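Local coordinates for protein PppA (Pseudomonas aeruginosa, PDB 6JKV) that probably acts as a metal-dependent protein serine/threonine phosphatase of the PP2C family and regulates the type VI secretion system, at residues Tyr29-Tyr34 with Asp50-Gly55; Gly120-Leu125 with Gly139-Tyr144. One frame throughout, in Å; residues are numbered along the deposited sequence.

Interaction 1 (Tyr29-Tyr34 with Asp50-Gly55); sequences YRSASY and DAPEAG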
ATOM      1  N   TYR A  29      -6.167  12.634 -12.204  1.00 18.16           N
ATOM      2  CA  TYR A  29      -5.293  11.582 -11.640  1.00 17.57           C
ATOM      3  C   TYR A  29      -5.266  10.399 -12.607  1.00 17.31           C
ATOM      4  O   TYR A  29      -6.331   9.877 -12.916  1.00 15.71           O
ATOM      5  CB  TYR A  29      -5.786  11.164 -10.258  1.00 17.46           C
ATOM      6  CG  TYR A  29      -5.492  12.166  -9.168  1.00 17.66           C
ATOM      7  CD1 TYR A  29      -4.241  12.224  -8.571  1.00 17.17           C
ATOM      8  CD2 TYR A  29      -6.456  13.073  -8.750  1.00 18.30           C
ATOM      9  CE1 TYR A  29      -3.956  13.140  -7.571  1.00 16.86           C
ATOM     10  CE2 TYR A  29      -6.182  14.007  -7.764  1.00 18.37           C
ATOM     11  CZ  TYR A  29      -4.929  14.043  -7.175  1.00 17.73           C
ATOM     12  OH  TYR A  29      -4.696  14.982  -6.214  1.00 17.84           O
ATOM     13  N   ARG A  30      -4.076  10.066 -13.110  1.00 18.92           N
ATOM     14  CA  ARG A  30      -3.791   8.821 -13.864  1.00 18.80           C
ATOM     15  C   ARG A  30      -3.202   7.810 -12.896  1.00 17.52           C
ATOM     16  O   ARG A  30      -2.423   8.222 -12.028  1.00 19.84           O
ATOM     17  CB  ARG A  30      -2.732   9.020 -14.945  1.00 20.26           C
ATOM     18  CG  ARG A  30      -3.281   9.258 -16.335  1.00 21.54           C
ATOM     19  CD  ARG A  30      -2.227   8.960 -17.379  1.00 22.43           C
ATOM     20  NE  ARG A  30      -2.372   9.802 -18.561  1.00 24.50           N
ATOM     21  CZ  ARG A  30      -3.059   9.487 -19.652  1.00 24.98           C
ATOM     22  NH1 ARG A  30      -3.692   8.335 -19.749  1.00 25.97           N
ATOM     23  NH2 ARG A  30      -3.117  10.337 -20.659  1.00 27.60           N
ATOM     24  N   SER A  31      -3.512   6.531 -13.080  1.00 17.34           N
ATOM     25  CA  SER A  31      -3.004   5.477 -12.180  1.00 17.43           C
ATOM     26  C   SER A  31      -2.894   4.158 -12.930  1.00 18.40           C
ATOM     27  O   SER A  31      -3.589   3.965 -13.936  1.00 19.35           O
ATOM     28  CB  SER A  31      -3.873   5.349 -10.947  1.00 16.38           C
ATOM     29  OG  SER A  31      -5.216   5.042 -11.297  1.00 15.52           O
ATOM     30  N   ALA A  32      -2.030   3.292 -12.426  1.00 18.61           N
ATOM     31  CA  ALA A  32      -1.831   1.926 -12.942  1.00 18.78           C
ATOM     32  C   ALA A  32      -1.274   1.072 -11.808  1.00 18.34           C
ATOM     33  O   ALA A  32      -0.573   1.612 -10.931  1.00 19.02           O
ATOM     34  CB  ALA A  32      -0.906   1.924 -14.140  1.00 18.66           C
ATOM     35  N   SER A  33      -1.586  -0.216 -11.838  1.00 18.08           N
ATOM     36  CA  SER A  33      -1.130  -1.199 -10.834  1.00 18.63           C
ATOM     37  C   SER A  33      -0.646  -2.448 -11.557  1.00 18.92           C
ATOM     38  O   SER A  33      -1.197  -2.786 -12.626  1.00 19.90           O
ATOM     39  CB  SER A  33      -2.220  -1.551  -9.873  1.00 18.52           C
ATOM     40  OG  SER A  33      -3.160  -2.399 -10.513  1.00 21.33           O
ATOM     41  N   TYR A  34       0.360  -3.090 -10.982  1.00 19.07           N
ATOM     42  CA  TYR A  34       0.881  -4.385 -11.470  1.00 19.53           C
ATOM     43  C   TYR A  34       1.447  -5.147 -10.278  1.00 18.62           C
ATOM     44  O   TYR A  34       2.123  -4.543  -9.435  1.00 18.48           O
ATOM     45  CB  TYR A  34       1.928  -4.181 -12.563  1.00 20.07           C
ATOM     46  CG  TYR A  34       2.383  -5.451 -13.231  1.00 21.54           C
ATOM     47  CD1 TYR A  34       1.478  -6.411 -13.650  1.00 22.84           C
ATOM     48  CD2 TYR A  34       3.728  -5.693 -13.458  1.00 22.68           C
ATOM     49  CE1 TYR A  34       1.897  -7.581 -14.263  1.00 24.52           C
ATOM     50  CE2 TYR A  34       4.161  -6.849 -14.089  1.00 23.15           C
ATOM     51  CZ  TYR A  34       3.245  -7.809 -14.468  1.00 23.96           C
ATOM     52  OH  TYR A  34       3.645  -8.957 -15.094  1.00 25.06           O
ATOM     53  N   ASP A  50      -7.157  -0.193  -7.688  1.00 17.69           N
ATOM     54  CA  ASP A  50      -6.872   0.978  -8.544  1.00 17.50           C
ATOM     55  C   ASP A  50      -8.212   1.617  -8.919  1.00 18.59           C
ATOM     56  O   ASP A  50      -8.753   1.268  -9.974  1.00 20.61           O
ATOM     57  CB  ASP A  50      -6.036   0.547  -9.749  1.00 17.64           C
ATOM     58  CG  ASP A  50      -5.640   1.701 -10.648  1.00 17.61           C
ATOM     59  OD1 ASP A  50      -5.492   2.829 -10.127  1.00 16.93           O
ATOM     60  OD2 ASP A  50      -5.490   1.475 -11.869  1.00 16.27           O
ATOM     61  N   ALA A  51      -8.740   2.498  -8.068  1.00 18.58           N
ATOM     62  CA  ALA A  51     -10.070   3.116  -8.261  1.00 18.58           C
ATOM     63  C   ALA A  51      -9.911   4.630  -8.358  1.00 18.48           C
ATOM     64  O   ALA A  51     -10.369   5.370  -7.485  1.00 16.31           O
ATOM     65  CB  ALA A  51     -11.020   2.712  -7.153  1.00 18.13           C
ATOM     66  N   PRO A  52      -9.292   5.148  -9.442  1.00 18.67           N
ATOM     67  CA  PRO A  52      -9.191   6.597  -9.617  1.00 18.51           C
ATOM     68  C   PRO A  52     -10.570   7.239  -9.811  1.00 18.67           C
ATOM     69  O   PRO A  52     -10.683   8.412  -9.571  1.00 17.82           O
ATOM     70  CB  PRO A  52      -8.321   6.754 -10.873  1.00 19.13           C
ATOM     71  CG  PRO A  52      -8.539   5.467 -11.640  1.00 19.00           C
ATOM     72  CD  PRO A  52      -8.718   4.404 -10.580  1.00 19.14           C
ATOM     73  N   GLU A  53     -11.575   6.451 -10.207  1.00 19.30           N
ATOM     74  CA  GLU A  53     -12.982   6.916 -10.329  1.00 20.26           C
ATOM     75  C   GLU A  53     -13.551   7.268  -8.948  1.00 20.22           C
ATOM     76  O   GLU A  53     -14.586   7.963  -8.913  1.00 21.49           O
ATOM     77  CB  GLU A  53     -13.861   5.878 -11.037  1.00 21.32           C
ATOM     78  CG  GLU A  53     -14.127   4.609 -10.239  1.00 21.15           C
ATOM     79  CD  GLU A  53     -13.058   3.533 -10.348  1.00 20.67           C
ATOM     80  OE1 GLU A  53     -11.951   3.815 -10.869  1.00 19.35           O
ATOM     81  OE2 GLU A  53     -13.335   2.406  -9.901  1.00 22.99           O
ATOM     82  N   ALA A  54     -12.929   6.797  -7.861  1.00 18.27           N
ATOM     83  CA  ALA A  54     -13.310   7.126  -6.467  1.00 18.07           C
ATOM     84  C   ALA A  54     -12.189   7.903  -5.770  1.00 16.62           C
ATOM     85  O   ALA A  54     -12.303   8.140  -4.538  1.00 16.15           O
ATOM     86  CB  ALA A  54     -13.645   5.861  -5.702  1.00 18.28           C
ATOM     87  N   GLY A  55     -11.149   8.281  -6.516  1.00 16.41           N
ATOM     88  CA  GLY A  55      -9.934   8.905  -5.961  1.00 16.46           C
ATOM     89  C   GLY A  55      -9.280   8.022  -4.914  1.00 15.48           C
ATOM     90  O   GLY A  55      -8.825   8.559  -3.917  1.00 15.08           O
TER
HETATM   91  O   HOH W   1      -4.458  -0.455 -12.900  1.00 29.25           O

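Interaction 2 (Gly120-Leu125 with Gly139-Tyr144); sequences GSTLVL and GDSRLY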
ATOM      1  N   GLY A 120      -3.598 -12.010   8.507  1.00 22.97           N
ATOM      2  CA  GLY A 120      -3.658 -10.549   8.467  1.00 22.42           C
ATOM      3  C   GLY A 120      -3.163 -10.000   7.154  1.00 21.75           C
ATOM      4  O   GLY A 120      -2.869 -10.772   6.223  1.00 20.78           O
ATOM      5  N   SER A 121      -3.071  -8.683   7.088  1.00 20.81           N
ATOM      6  CA  SER A 121      -2.558  -7.978   5.900  1.00 20.19           C
ATOM      7  C   SER A 121      -2.180  -6.561   6.293  1.00 19.48           C
ATOM      8  O   SER A 121      -2.899  -5.932   7.080  1.00 18.84           O
ATOM      9  CB  SER A 121      -3.555  -7.987   4.770  1.00 20.46           C
ATOM     10  OG  SER A 121      -3.122  -7.148   3.706  1.00 19.94           O
ATOM     11  N   THR A 122      -1.061  -6.093   5.760  1.00 19.32           N
ATOM     12  CA  THR A 122      -0.698  -4.665   5.827  1.00 18.57           C
ATOM     13  C   THR A 122      -1.679  -3.884   4.953  1.00 17.18           C
ATOM     14  O   THR A 122      -2.438  -4.486   4.149  1.00 16.26           O
ATOM     15  CB  THR A 122       0.750  -4.435   5.388  1.00 18.51           C
ATOM     16  OG1 THR A 122       0.717  -4.443   3.959  1.00 17.69           O
ATOM     17  CG2 THR A 122       1.696  -5.486   5.932  1.00 19.43           C
ATOM     18  N   LEU A 123      -1.670  -2.573   5.110  1.00 16.66           N
ATOM     19  CA  LEU A 123      -2.439  -1.686   4.224  1.00 17.03           C
ATOM     20  C   LEU A 123      -1.666  -0.398   4.011  1.00 16.06           C
ATOM     21  O   LEU A 123      -1.093   0.103   4.971  1.00 17.34           O
ATOM     22  CB  LEU A 123      -3.809  -1.393   4.835  1.00 17.74           C
ATOM     23  CG  LEU A 123      -4.609  -0.371   4.036  1.00 17.80           C
ATOM     24  CD1 LEU A 123      -5.975  -0.913   3.673  1.00 20.19           C
ATOM     25  CD2 LEU A 123      -4.708   0.948   4.779  1.00 18.28           C
ATOM     26  N   VAL A 124      -1.683   0.101   2.780  1.00 15.89           N
ATOM     27  CA  VAL A 124      -1.323   1.506   2.458  1.00 16.07           C
ATOM     28  C   VAL A 124      -2.333   1.985   1.421  1.00 15.39           C
ATOM     29  O   VAL A 124      -2.544   1.281   0.416  1.00 15.70           O
ATOM     30  CB  VAL A 124       0.137   1.640   1.979  1.00 16.10           C
ATOM     31  CG1 VAL A 124       0.445   0.759   0.785  1.00 15.73           C
ATOM     32  CG2 VAL A 124       0.485   3.084   1.670  1.00 16.51           C
ATOM     33  N   LEU A 125      -2.980   3.110   1.685  1.00 14.42           N
ATOM     34  CA  LEU A 125      -3.931   3.707   0.727  1.00 14.74           C
ATOM     35  C   LEU A 125      -3.582   5.182   0.562  1.00 15.11           C
ATOM     36  O   LEU A 125      -2.941   5.764   1.453  1.00 14.21           O
ATOM     37  CB  LEU A 125      -5.384   3.467   1.163  1.00 14.58           C
ATOM     38  CG  LEU A 125      -5.939   4.280   2.330  1.00 16.13           C
ATOM     39  CD1 LEU A 125      -6.539   5.600   1.863  1.00 16.75           C
ATOM     40  CD2 LEU A 125      -6.995   3.473   3.076  1.00 17.10           C
ATOM     41  N   GLY A 139       1.490  -1.182   8.607  1.00 17.81           N
ATOM     42  CA  GLY A 139       2.414  -2.226   8.135  1.00 17.93           C
ATOM     43  C   GLY A 139       3.628  -1.639   7.438  1.00 17.68           C
ATOM     44  O   GLY A 139       3.966  -0.470   7.691  1.00 17.44           O
ATOM     45  N   ASP A 140       4.290  -2.446   6.615  1.00 18.22           N
ATOM     46  CA  ASP A 140       5.578  -2.095   5.961  1.00 18.58           C
ATOM     47  C   ASP A 140       5.369  -1.957   4.449  1.00 18.64           C
ATOM     48  O   ASP A 140       6.362  -2.044   3.699  1.00 18.16           O
ATOM     49  CB  ASP A 140       6.655  -3.132   6.278  1.00 19.60           C
ATOM     50  CG  ASP A 140       6.287  -4.549   5.862  1.00 19.20           C
ATOM     51  OD1 ASP A 140       5.205  -4.734   5.288  1.00 17.68           O
ATOM     52  OD2 ASP A 140       7.085  -5.461   6.129  1.00 21.26           O
ATOM     53  N   SER A 141       4.121  -1.791   4.013  1.00 17.65           N
ATOM     54  CA  SER A 141       3.790  -1.324   2.648  1.00 16.46           C
ATOM     55  C   SER A 141       3.884   0.203   2.645  1.00 16.39           C
ATOM     56  O   SER A 141       3.472   0.831   3.649  1.00 17.37           O
ATOM     57  CB  SER A 141       2.442  -1.815   2.210  1.00 15.95           C
ATOM     58  OG  SER A 141       2.430  -3.223   2.034  1.00 14.79           O
ATOM     59  N   ARG A 142       4.446   0.771   1.582  1.00 15.08           N
ATOM     60  CA  ARG A 142       4.913   2.171   1.589  1.00 16.13           C
ATOM     61  C   ARG A 142       4.136   3.004   0.571  1.00 16.13           C
ATOM     62  O   ARG A 142       3.637   2.458  -0.452  1.00 16.43           O
ATOM     63  CB  ARG A 142       6.418   2.229   1.322  1.00 16.28           C
ATOM     64  CG  ARG A 142       7.251   1.686   2.469  1.00 17.27           C
ATOM     65  CD  ARG A 142       8.695   1.506   2.071  1.00 17.90           C
ATOM     66  NE  ARG A 142       9.499   0.987   3.167  1.00 19.74           N
ATOM     67  CZ  ARG A 142      10.811   1.144   3.279  1.00 21.54           C
ATOM     68  NH1 ARG A 142      11.483   1.826   2.366  1.00 22.54           N
ATOM     69  NH2 ARG A 142      11.447   0.625   4.312  1.00 22.66           N
ATOM     70  N   LEU A 143       4.021   4.292   0.882  1.00 16.23           N
ATOM     71  CA  LEU A 143       3.701   5.354  -0.090  1.00 15.83           C
ATOM     72  C   LEU A 143       4.897   6.300  -0.191  1.00 16.00           C
ATOM     73  O   LEU A 143       5.378   6.785   0.862  1.00 15.05           O
ATOM     74  CB  LEU A 143       2.457   6.115   0.350  1.00 16.00           C
ATOM     75  CG  LEU A 143       2.224   7.398  -0.435  1.00 16.45           C
ATOM     76  CD1 LEU A 143       1.643   7.081  -1.807  1.00 16.15           C
ATOM     77  CD2 LEU A 143       1.336   8.348   0.339  1.00 17.42           C
ATOM     78  N   TYR A 144       5.337   6.543  -1.422  1.00 15.89           N
ATOM     79  CA  TYR A 144       6.352   7.559  -1.768  1.00 16.78           C
ATOM     80  C   TYR A 144       5.713   8.650  -2.626  1.00 16.99           C
ATOM     81  O   TYR A 144       4.749   8.374  -3.354  1.00 16.77           O
ATOM     82  CB  TYR A 144       7.502   6.947  -2.562  1.00 17.16           C
ATOM     83  CG  TYR A 144       8.361   5.948  -1.836  1.00 18.48           C
ATOM     84  CD1 TYR A 144       7.997   4.612  -1.771  1.00 18.23           C
ATOM     85  CD2 TYR A 144       9.567   6.323  -1.271  1.00 18.63           C
ATOM     86  CE1 TYR A 144       8.804   3.682  -1.137  1.00 18.57           C
ATOM     87  CE2 TYR A 144      10.383   5.406  -0.638  1.00 19.20           C
ATOM     88  CZ  TYR A 144      10.002   4.080  -0.573  1.00 18.75           C
ATOM     89  OH  TYR A 144      10.808   3.156   0.032  1.00 19.96           O
TER
HETATM   90  O   HOH W   2       1.490  -0.539   5.463  1.00 18.99           O

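Interaction 1 (Tyr29-Tyr34 with Asp50-Gly55)
S31 and D50 carry the polar part of this contact. S31 donates its hydroxyl OG to D50 OD1 at a short 2.5 Å. The acceptor lone pair is the syn one, on the side of the other carboxylate oxygen. D50 reaches across because its CG lies anti to the backbone N (chi1 -177°). Its second oxygen, OD2, turns toward the backbone and stands 3.8 Å from A32 CA. A water may add a bridge, though a doubtful one. It donates to D50 OD2 at 2.4 Å, a length too short to be taken literally, and it accepts a weak bond from S33 N at 3.1 Å. OD1 is thus bonded to strand 29-36 directly, and OD2 is linked to it at most through this water. W57 NE1 makes a further, weak hydrogen bond with S31 OG.

The remaining contacts are van der Waals touches between carbon and oxygen. The ring of P52 lies beside the S31 hydroxyl, with P52 CG 3.4 Å from S31 OG. P52 CB also approaches Y29 O, at 4.2 Å. Further along, S33 OG only brushes D50 CB, again at 4.2 Å. No backbone hydrogen bond joins the two segments, so the link is made by side chains, chiefly S31 OG with D50 OD1.

The contact lies at the surface, where the edges of the two PP2C sheets face each other. Strand 29-36 is an outermost strand of one sheet and pairs with strand 254-261. Strand 46-51 is an outermost strand of the other. D50 and P52 also touch W57 of strand 56-63. Y29 meets the W57 ring and bonds through its OH to G130 O. On the other face of strand 29-36, A32 and Y34 pack on helix 234-247.

Interaction 2 (Gly120-Leu125 with Gly139-Tyr144)
The carboxylate of D140 meets the methyl group of T122, with D140 OD1 3.6 Å from T122 CG2. The methyl comes up to OD1 at a slant. The other oxygen, D140 OD2, lies close to OD2 of D214, a manganese ligand. The second flat group, the R142 guanidinium, has the phenol end of Y144 at its edge and in its plane. R142 NH1 donates to Y144 OH at 2.8 Å, with an N-H...O angle of 157°. R142 NH2 makes a salt bridge to D157, so the group has partners at both NH1 and NH2.

The polar link across the segments joins two hydroxyls. T122 OG1 and S141 OG are 2.9 Å apart and hydrogen-bonded. With chi1 at 80°, T122 turns OG1 to S141 and leaves CG2 for D140. T122 OG1 also bonds to the backbone N of D61, a residue that binds both manganese ions. A water adds a second link. It donates to L123 O at 2.7 Å and to S141 O at 3.0 Å.

Beyond the hydroxyls the contact is apolar. V124 splits its methyls: CG1 rests on S141 CB at 3.6 Å, and CG2 on L143 CB at 3.8 Å. The touching parts, residues 122-124 and 139-143, run within 22° of each other.

G139-R142 spell GDSR, a sequence signature of PP2C phosphatases. Here the chain leaves strand 132-138 of one sheet and enters strand 142-147 of the other. This is the core of the PP2C beta-sandwich at its metal end. T122 is second shell to the metals through D61, and the D140 side chain lies about 5 Å from a manganese ion.

Both interactions bring together the two antiparallel sheets of the same sandwich, but at different depths. Interaction 1 is a surface contact between two outermost strands, away from the metal site. Interaction 2 is buried near the centre of the chain and borders the manganese site. Their centres are about 17 Å apart and they do not touch. The chemistry follows the place. At the edge, a serine-carboxylate hydrogen bond does most of the work, with a less certain water link and little apolar cover. In the core, a hydroxyl pair and a water are accompanied by packing of valine on leucine, and the area buried is larger, 315 against 218 Å².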